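Local coordinates for BepE protein (Bartonella henselae str. Houston-1, PDB 4YK3) that probably serves as a type IV secretion substrate, translocated by the VirB system as a Bartonella effector, this chain being its BID domain, at residues A[59-73]-A[113-125]. Numbering follows the deposited sequence.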
ATOM      1  N   MET A  59       3.855  -2.817  -4.115  1.00 46.73           N
ATOM      2  CA  MET A  59       4.342  -2.087  -2.959  1.00 49.17           C
ATOM      3  C   MET A  59       5.858  -2.239  -2.843  1.00 51.85           C
ATOM      4  O   MET A  59       6.543  -1.298  -2.449  1.00 50.42           O
ATOM      5  CB  MET A  59       3.647  -2.550  -1.677  1.00 44.48           C
ATOM      6  CG  MET A  59       2.266  -1.930  -1.483  1.00 41.47           C
ATOM      7  SD  MET A  59       1.639  -2.243   0.166  1.00 42.39           S
ATOM      8  CE  MET A  59       1.378  -4.037   0.128  1.00 40.02           C
ATOM      9  N   GLN A  60       6.373  -3.414  -3.204  1.00 54.04           N
ATOM     10  CA  GLN A  60       7.819  -3.623  -3.234  1.00 58.18           C
ATOM     11  C   GLN A  60       8.425  -2.745  -4.311  1.00 60.66           C
ATOM     12  O   GLN A  60       9.487  -2.158  -4.118  1.00 59.40           O
ATOM     13  CB  GLN A  60       8.180  -5.089  -3.483  1.00 67.13           C
ATOM     14  CG  GLN A  60       7.901  -6.012  -2.304  1.00 79.46           C
ATOM     15  CD  GLN A  60       8.679  -5.619  -1.059  1.00 93.47           C
ATOM     16  OE1 GLN A  60       9.914  -5.621  -1.055  1.00100.67           O
ATOM     17  NE2 GLN A  60       7.957  -5.268   0.003  1.00 92.31           N
ATOM     18  N   GLU A  61       7.734  -2.631  -5.438  1.00 59.66           N
ATOM     19  CA  GLU A  61       8.246  -1.836  -6.547  1.00 58.15           C
ATOM     20  C   GLU A  61       8.343  -0.372  -6.161  1.00 60.81           C
ATOM     21  O   GLU A  61       9.286   0.321  -6.544  1.00 59.34           O
ATOM     22  CB  GLU A  61       7.372  -2.009  -7.787  1.00 59.88           C
ATOM     23  CG  GLU A  61       7.708  -3.288  -8.549  1.00 69.45           C
ATOM     24  CD  GLU A  61       6.633  -3.713  -9.536  1.00 74.80           C
ATOM     25  OE1 GLU A  61       5.621  -2.987  -9.686  1.00 72.47           O
ATOM     26  OE2 GLU A  61       6.810  -4.779 -10.159  1.00 79.77           O
ATOM     27  N   VAL A  62       7.382   0.091  -5.370  1.00 53.62           N
ATOM     28  CA  VAL A  62       7.391   1.469  -4.932  1.00 53.15           C
ATOM     29  C   VAL A  62       8.605   1.758  -4.033  1.00 58.15           C
ATOM     30  O   VAL A  62       9.192   2.826  -4.133  1.00 56.34           O
ATOM     31  CB  VAL A  62       6.070   1.815  -4.246  1.00 51.08           C
ATOM     32  CG1 VAL A  62       6.159   3.155  -3.536  1.00 50.78           C
ATOM     33  CG2 VAL A  62       4.950   1.827  -5.286  1.00 49.50           C
ATOM     34  N   LEU A  63       9.006   0.810  -3.189  1.00 55.46           N
ATOM     35  CA  LEU A  63      10.230   0.994  -2.403  1.00 60.39           C
ATOM     36  C   LEU A  63      11.422   1.312  -3.301  1.00 61.99           C
ATOM     37  O   LEU A  63      12.200   2.206  -2.991  1.00 62.63           O
ATOM     38  CB  LEU A  63      10.545  -0.238  -1.547  1.00 64.15           C
ATOM     39  CG  LEU A  63       9.669  -0.453  -0.311  1.00 66.37           C
ATOM     40  CD1 LEU A  63      10.230  -1.552   0.578  1.00 65.09           C
ATOM     41  CD2 LEU A  63       9.532   0.849   0.469  1.00 66.00           C
ATOM     42  N   GLN A  64      11.547   0.608  -4.423  1.00 61.83           N
ATOM     43  CA  GLN A  64      12.664   0.847  -5.335  1.00 64.86           C
ATOM     44  C   GLN A  64      12.533   2.179  -6.063  1.00 64.48           C
ATOM     45  O   GLN A  64      13.536   2.802  -6.387  1.00 72.65           O
ATOM     46  CB  GLN A  64      12.795  -0.294  -6.356  1.00 66.79           C
ATOM     47  CG  GLN A  64      13.103  -1.660  -5.740  1.00 68.63           C
ATOM     48  CD  GLN A  64      14.372  -1.669  -4.883  1.00 79.14           C
ATOM     49  OE1 GLN A  64      15.266  -0.835  -5.050  1.00 81.71           O
ATOM     50  NE2 GLN A  64      14.449  -2.617  -3.959  1.00 74.30           N
ATOM     51  N   LYS A  65      11.304   2.619  -6.321  1.00 65.87           N
ATOM     52  CA  LYS A  65      11.089   3.909  -6.977  1.00 67.26           C
ATOM     53  C   LYS A  65       9.884   4.639  -6.391  1.00 60.07           C
ATOM     54  O   LYS A  65       8.780   4.567  -6.922  1.00 58.82           O
ATOM     55  CB  LYS A  65      10.921   3.729  -8.490  1.00 71.44           C
ATOM     56  CG  LYS A  65      10.916   5.044  -9.265  1.00 81.02           C
ATOM     57  CD  LYS A  65      10.961   4.839 -10.779  1.00 87.98           C
ATOM     58  CE  LYS A  65      12.224   4.112 -11.220  1.00 94.65           C
ATOM     59  NZ  LYS A  65      12.263   3.872 -12.694  1.00 98.96           N
ATOM     60  N   PRO A  66      10.099   5.359  -5.280  1.00 65.89           N
ATOM     61  CA  PRO A  66       9.024   6.039  -4.539  1.00 59.12           C
ATOM     62  C   PRO A  66       8.152   6.953  -5.403  1.00 52.98           C
ATOM     63  O   PRO A  66       6.971   7.154  -5.107  1.00 50.42           O
ATOM     64  CB  PRO A  66       9.793   6.850  -3.493  1.00 60.93           C
ATOM     65  CG  PRO A  66      11.053   6.056  -3.271  1.00 58.53           C
ATOM     66  CD  PRO A  66      11.404   5.464  -4.598  1.00 58.98           C
ATOM     67  N   SER A  67       8.736   7.478  -6.472  1.00 56.45           N
ATOM     68  CA  SER A  67       8.044   8.392  -7.371  1.00 60.11           C
ATOM     69  C   SER A  67       6.860   7.730  -8.078  1.00 59.45           C
ATOM     70  O   SER A  67       6.024   8.416  -8.657  1.00 66.75           O
ATOM     71  CB  SER A  67       9.017   8.942  -8.415  1.00 66.82           C
ATOM     72  OG  SER A  67       9.390   7.927  -9.337  1.00 69.28           O
ATOM     73  N   GLU A  68       6.792   6.404  -8.042  1.00 53.85           N
ATOM     74  CA  GLU A  68       5.662   5.690  -8.633  1.00 53.51           C
ATOM     75  C   GLU A  68       4.563   5.417  -7.615  1.00 50.25           C
ATOM     76  O   GLU A  68       3.519   4.857  -7.948  1.00 44.86           O
ATOM     77  CB  GLU A  68       6.129   4.374  -9.250  1.00 61.26           C
ATOM     78  CG  GLU A  68       7.018   4.544 -10.476  1.00 74.98           C
ATOM     79  CD  GLU A  68       7.591   3.228 -10.957  1.00 78.92           C
ATOM     80  OE1 GLU A  68       7.166   2.177 -10.436  1.00 78.46           O
ATOM     81  OE2 GLU A  68       8.466   3.242 -11.848  1.00 87.40           O
ATOM     82  N   GLY A  69       4.796   5.805  -6.367  1.00 46.96           N
ATOM     83  CA  GLY A  69       3.799   5.600  -5.335  1.00 44.49           C
ATOM     84  C   GLY A  69       2.509   6.350  -5.608  1.00 42.68           C
ATOM     85  O   GLY A  69       1.419   5.815  -5.402  1.00 38.75           O
ATOM     86  N   GLU A  70       2.625   7.590  -6.072  1.00 43.99           N
ATOM     87  CA  GLU A  70       1.431   8.380  -6.360  1.00 54.67           C
ATOM     88  C   GLU A  70       0.589   7.674  -7.419  1.00 53.23           C
ATOM     89  O   GLU A  70      -0.626   7.618  -7.311  1.00 54.33           O
ATOM     90  CB  GLU A  70       1.792   9.798  -6.819  1.00 54.84           C
ATOM     91  CG  GLU A  70       0.649  10.783  -6.642  1.00 69.40           C
ATOM     92  CD  GLU A  70       1.037  12.229  -6.957  1.00 91.02           C
ATOM     93  OE1 GLU A  70       2.137  12.666  -6.546  1.00 94.22           O
ATOM     94  OE2 GLU A  70       0.230  12.933  -7.609  1.00 97.72           O
ATOM     95  N   ASP A  71       1.247   7.113  -8.426  1.00 50.83           N
ATOM     96  CA  ASP A  71       0.545   6.407  -9.481  1.00 51.16           C
ATOM     97  C   ASP A  71      -0.213   5.210  -8.926  1.00 48.36           C
ATOM     98  O   ASP A  71      -1.392   5.029  -9.222  1.00 43.41           O
ATOM     99  CB  ASP A  71       1.516   5.958 -10.563  1.00 59.72           C
ATOM    100  CG  ASP A  71       2.056   7.119 -11.364  1.00 74.72           C
ATOM    101  OD1 ASP A  71       1.297   8.090 -11.565  1.00 72.50           O
ATOM    102  OD2 ASP A  71       3.233   7.063 -11.787  1.00 84.72           O
ATOM    103  N   LEU A  72       0.465   4.396  -8.127  1.00 43.61           N
ATOM    104  CA  LEU A  72      -0.166   3.226  -7.534  1.00 37.69           C
ATOM    105  C   LEU A  72      -1.400   3.651  -6.724  1.00 34.09           C
ATOM    106  O   LEU A  72      -2.463   3.044  -6.811  1.00 35.27           O
ATOM    107  CB  LEU A  72       0.826   2.476  -6.649  1.00 35.06           C
ATOM    108  CG  LEU A  72       0.201   1.373  -5.809  1.00 38.56           C
ATOM    109  CD1 LEU A  72      -0.457   0.329  -6.733  1.00 35.44           C
ATOM    110  CD2 LEU A  72       1.256   0.747  -4.905  1.00 40.09           C
ATOM    111  N   SER A  73      -1.258   4.728  -5.971  1.00 35.29           N
ATOM    112  CA  SER A  73      -2.367   5.225  -5.179  1.00 41.01           C
ATOM    113  C   SER A  73      -3.574   5.614  -6.039  1.00 41.30           C
ATOM    114  O   SER A  73      -4.704   5.246  -5.726  1.00 42.58           O
ATOM    115  CB  SER A  73      -1.918   6.417  -4.347  1.00 48.73           C
ATOM    116  OG  SER A  73      -2.488   6.334  -3.061  1.00 55.49           O
ATOM    117  N   LEU A 113      -3.282   2.821   1.571  1.00 37.11           N
ATOM    118  CA  LEU A 113      -2.363   2.904   0.442  1.00 33.78           C
ATOM    119  C   LEU A 113      -1.730   4.283   0.300  1.00 35.92           C
ATOM    120  O   LEU A 113      -0.536   4.395   0.011  1.00 41.33           O
ATOM    121  CB  LEU A 113      -3.089   2.532  -0.848  1.00 32.82           C
ATOM    122  CG  LEU A 113      -2.220   2.265  -2.077  1.00 39.96           C
ATOM    123  CD1 LEU A 113      -1.195   1.182  -1.809  1.00 37.50           C
ATOM    124  CD2 LEU A 113      -3.124   1.835  -3.232  1.00 41.33           C
ATOM    125  N   ASP A 114      -2.544   5.322   0.478  1.00 38.80           N
ATOM    126  CA  ASP A 114      -2.051   6.688   0.582  1.00 45.46           C
ATOM    127  C   ASP A 114      -1.024   6.800   1.698  1.00 41.45           C
ATOM    128  O   ASP A 114       0.019   7.416   1.528  1.00 50.21           O
ATOM    129  CB  ASP A 114      -3.194   7.666   0.852  1.00 47.98           C
ATOM    130  CG  ASP A 114      -3.995   7.966  -0.381  1.00 65.79           C
ATOM    131  OD1 ASP A 114      -4.036   7.096  -1.272  1.00 67.76           O
ATOM    132  OD2 ASP A 114      -4.594   9.062  -0.458  1.00 80.53           O
ATOM    133  N   GLY A 115      -1.350   6.218   2.847  1.00 37.69           N
ATOM    134  CA  GLY A 115      -0.446   6.184   3.985  1.00 40.63           C
ATOM    135  C   GLY A 115       0.867   5.486   3.651  1.00 40.06           C
ATOM    136  O   GLY A 115       1.945   6.003   3.964  1.00 39.96           O
ATOM    137  N   TYR A 116       0.777   4.324   3.000  1.00 35.72           N
ATOM    138  CA  TYR A 116       1.974   3.599   2.584  1.00 37.75           C
ATOM    139  C   TYR A 116       2.868   4.422   1.654  1.00 39.85           C
ATOM    140  O   TYR A 116       4.073   4.555   1.898  1.00 37.42           O
ATOM    141  CB  TYR A 116       1.609   2.280   1.877  1.00 31.84           C
ATOM    142  CG  TYR A 116       2.836   1.551   1.377  1.00 33.74           C
ATOM    143  CD1 TYR A 116       3.642   0.814   2.251  1.00 37.14           C
ATOM    144  CD2 TYR A 116       3.213   1.621   0.046  1.00 37.28           C
ATOM    145  CE1 TYR A 116       4.783   0.151   1.796  1.00 41.07           C
ATOM    146  CE2 TYR A 116       4.361   0.977  -0.417  1.00 36.72           C
ATOM    147  CZ  TYR A 116       5.134   0.243   0.458  1.00 38.12           C
ATOM    148  OH  TYR A 116       6.255  -0.396  -0.010  1.00 42.62           O
ATOM    149  N   THR A 117       2.293   4.950   0.575  1.00 38.17           N
ATOM    150  CA  THR A 117       3.110   5.596  -0.448  1.00 40.05           C
ATOM    151  C   THR A 117       3.660   6.939   0.063  1.00 42.54           C
ATOM    152  O   THR A 117       4.781   7.324  -0.271  1.00 46.76           O
ATOM    153  CB  THR A 117       2.327   5.790  -1.776  1.00 37.14           C
ATOM    154  OG1 THR A 117       1.138   6.549  -1.537  1.00 43.39           O
ATOM    155  CG2 THR A 117       1.941   4.436  -2.365  1.00 39.23           C
ATOM    156  N   SER A 118       2.891   7.637   0.891  1.00 37.73           N
ATOM    157  CA  SER A 118       3.410   8.852   1.521  1.00 43.38           C
ATOM    158  C   SER A 118       4.534   8.527   2.510  1.00 48.40           C
ATOM    159  O   SER A 118       5.529   9.252   2.589  1.00 54.58           O
ATOM    160  CB  SER A 118       2.295   9.611   2.234  1.00 49.46           C
ATOM    161  OG  SER A 118       1.278   9.966   1.317  1.00 59.65           O
ATOM    162  N   ALA A 119       4.386   7.439   3.262  1.00 42.86           N
ATOM    163  CA  ALA A 119       5.418   7.073   4.231  1.00 45.21           C
ATOM    164  C   ALA A 119       6.710   6.686   3.513  1.00 45.37           C
ATOM    165  O   ALA A 119       7.802   7.024   3.968  1.00 42.29           O
ATOM    166  CB  ALA A 119       4.949   5.947   5.117  1.00 36.64           C
ATOM    167  N   VAL A 120       6.580   5.981   2.393  1.00 43.53           N
ATOM    168  CA  VAL A 120       7.741   5.621   1.581  1.00 44.66           C
ATOM    169  C   VAL A 120       8.440   6.870   1.048  1.00 46.54           C
ATOM    170  O   VAL A 120       9.668   6.998   1.110  1.00 49.77           O
ATOM    171  CB  VAL A 120       7.351   4.697   0.403  1.00 42.10           C
ATOM    172  CG1 VAL A 120       8.523   4.563  -0.556  1.00 42.22           C
ATOM    173  CG2 VAL A 120       6.902   3.328   0.906  1.00 40.73           C
ATOM    174  N   THR A 121       7.656   7.786   0.501  1.00 44.39           N
ATOM    175  CA  THR A 121       8.207   9.034  -0.006  1.00 45.54           C
ATOM    176  C   THR A 121       8.841   9.838   1.134  1.00 43.66           C
ATOM    177  O   THR A 121       9.930  10.378   0.997  1.00 39.94           O
ATOM    178  CB  THR A 121       7.112   9.865  -0.713  1.00 50.84           C
ATOM    179  OG1 THR A 121       6.799   9.244  -1.969  1.00 48.60           O
ATOM    180  CG2 THR A 121       7.579  11.310  -0.949  1.00 49.17           C
ATOM    181  N   GLN A 122       8.167   9.871   2.275  1.00 49.19           N
ATOM    182  CA  GLN A 122       8.649  10.627   3.427  1.00 52.09           C
ATOM    183  C   GLN A 122       9.927  10.011   3.989  1.00 52.68           C
ATOM    184  O   GLN A 122      10.786  10.713   4.512  1.00 48.73           O
ATOM    185  CB  GLN A 122       7.546  10.685   4.479  1.00 54.27           C
ATOM    186  CG  GLN A 122       7.876  11.329   5.796  1.00 62.70           C
ATOM    187  CD  GLN A 122       6.659  11.342   6.717  1.00 71.00           C
ATOM    188  OE1 GLN A 122       6.157  12.406   7.081  1.00 80.92           O
ATOM    189  NE2 GLN A 122       6.164  10.152   7.073  1.00 65.39           N
ATOM    190  N   ALA A 123      10.069   8.696   3.853  1.00 53.41           N
ATOM    191  CA  ALA A 123      11.239   8.018   4.404  1.00 50.69           C
ATOM    192  C   ALA A 123      12.444   8.244   3.514  1.00 49.74           C
ATOM    193  O   ALA A 123      13.550   8.458   4.014  1.00 50.51           O
ATOM    194  CB  ALA A 123      10.978   6.523   4.572  1.00 48.33           C
ATOM    195  N   GLN A 124      12.224   8.185   2.199  1.00 48.94           N
ATOM    196  CA  GLN A 124      13.294   8.400   1.227  1.00 51.20           C
ATOM    197  C   GLN A 124      13.886   9.782   1.414  1.00 48.57           C
ATOM    198  O   GLN A 124      15.098   9.969   1.366  1.00 47.38           O
ATOM    199  CB  GLN A 124      12.791   8.256  -0.215  1.00 50.77           C
ATOM    200  CG  GLN A 124      13.889   8.543  -1.247  1.00 56.18           C
ATOM    201  CD  GLN A 124      13.378   8.620  -2.678  1.00 60.60           C
ATOM    202  OE1 GLN A 124      12.366   9.266  -2.962  1.00 59.55           O
ATOM    203  NE2 GLN A 124      14.080   7.947  -3.590  1.00 64.40           N
ATOM    204  N   GLU A 125      13.007  10.753   1.632  1.00 46.96           N
ATOM    205  CA  GLU A 125      13.437  12.119   1.807  1.00 49.50           C
ATOM    206  C   GLU A 125      14.282  12.244   3.065  1.00 49.79           C
ATOM    207  O   GLU A 125      15.349  12.850   3.027  1.00 53.08           O
ATOM    208  CB  GLU A 125      12.236  13.064   1.869  1.00 51.54           C
TER
HETATM  209  O   HOH W   1       5.521   6.407  -2.528  1.00 48.74           O
HETATM  210  O   HOH W   2      -5.456   5.367  -2.769  1.00 48.94           O
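The ring of Tyr116 is held between two side chains: the sulfur of Met59 lies over the centre of one face, SD 4.0 Å from the ring centroid, a Met-aromatic contact, and CG2 of Val120 sits on the opposite face, displaced toward the rim. Met59 CG lies over the same face as SD, a CH-pi contact; the bend at chi3 (-68°) turns the unbranched chain's methyl end away from helix 97-129. Leu63 crosses the tyrosine at about a right angle near its hydroxyl, and its CD2 meets Val120 CG2 at 3.6 Å. Tyrosine suits this place because its long, flat ring fills an apolar layer while its OH donates to Met59 O at 2.6 Å from above the carbonyl plane (51° out of it). Val34 and Tyr37 of helix 32-49 also touch Tyr116, in keeping with the four-helix bundle of BID domains.

Farther along, proline, lacking an N-H, suits the turn after helix 56-64; Pro66 CB packs on Val120 CG1 at 3.9 Å. With no side chain on Gly69, the backbones come close, its CA 4.9 Å from Thr117 CA. Helix 69-78 then runs antiparallel to helix 97-129; branched Leu72 and Leu113 fill the buried side, while small, polar Ser73 faces the more open side, OG 2.5 Å from Asp114 OD1.

The tyrosine bond thus gives a buried hydroxyl a partner within apolar packing and ties helix 56-64 to helix 97-129, whereas the turn relies on water 1, which donates to Pro66 O and Thr117 O and also bonds Thr121 OG1.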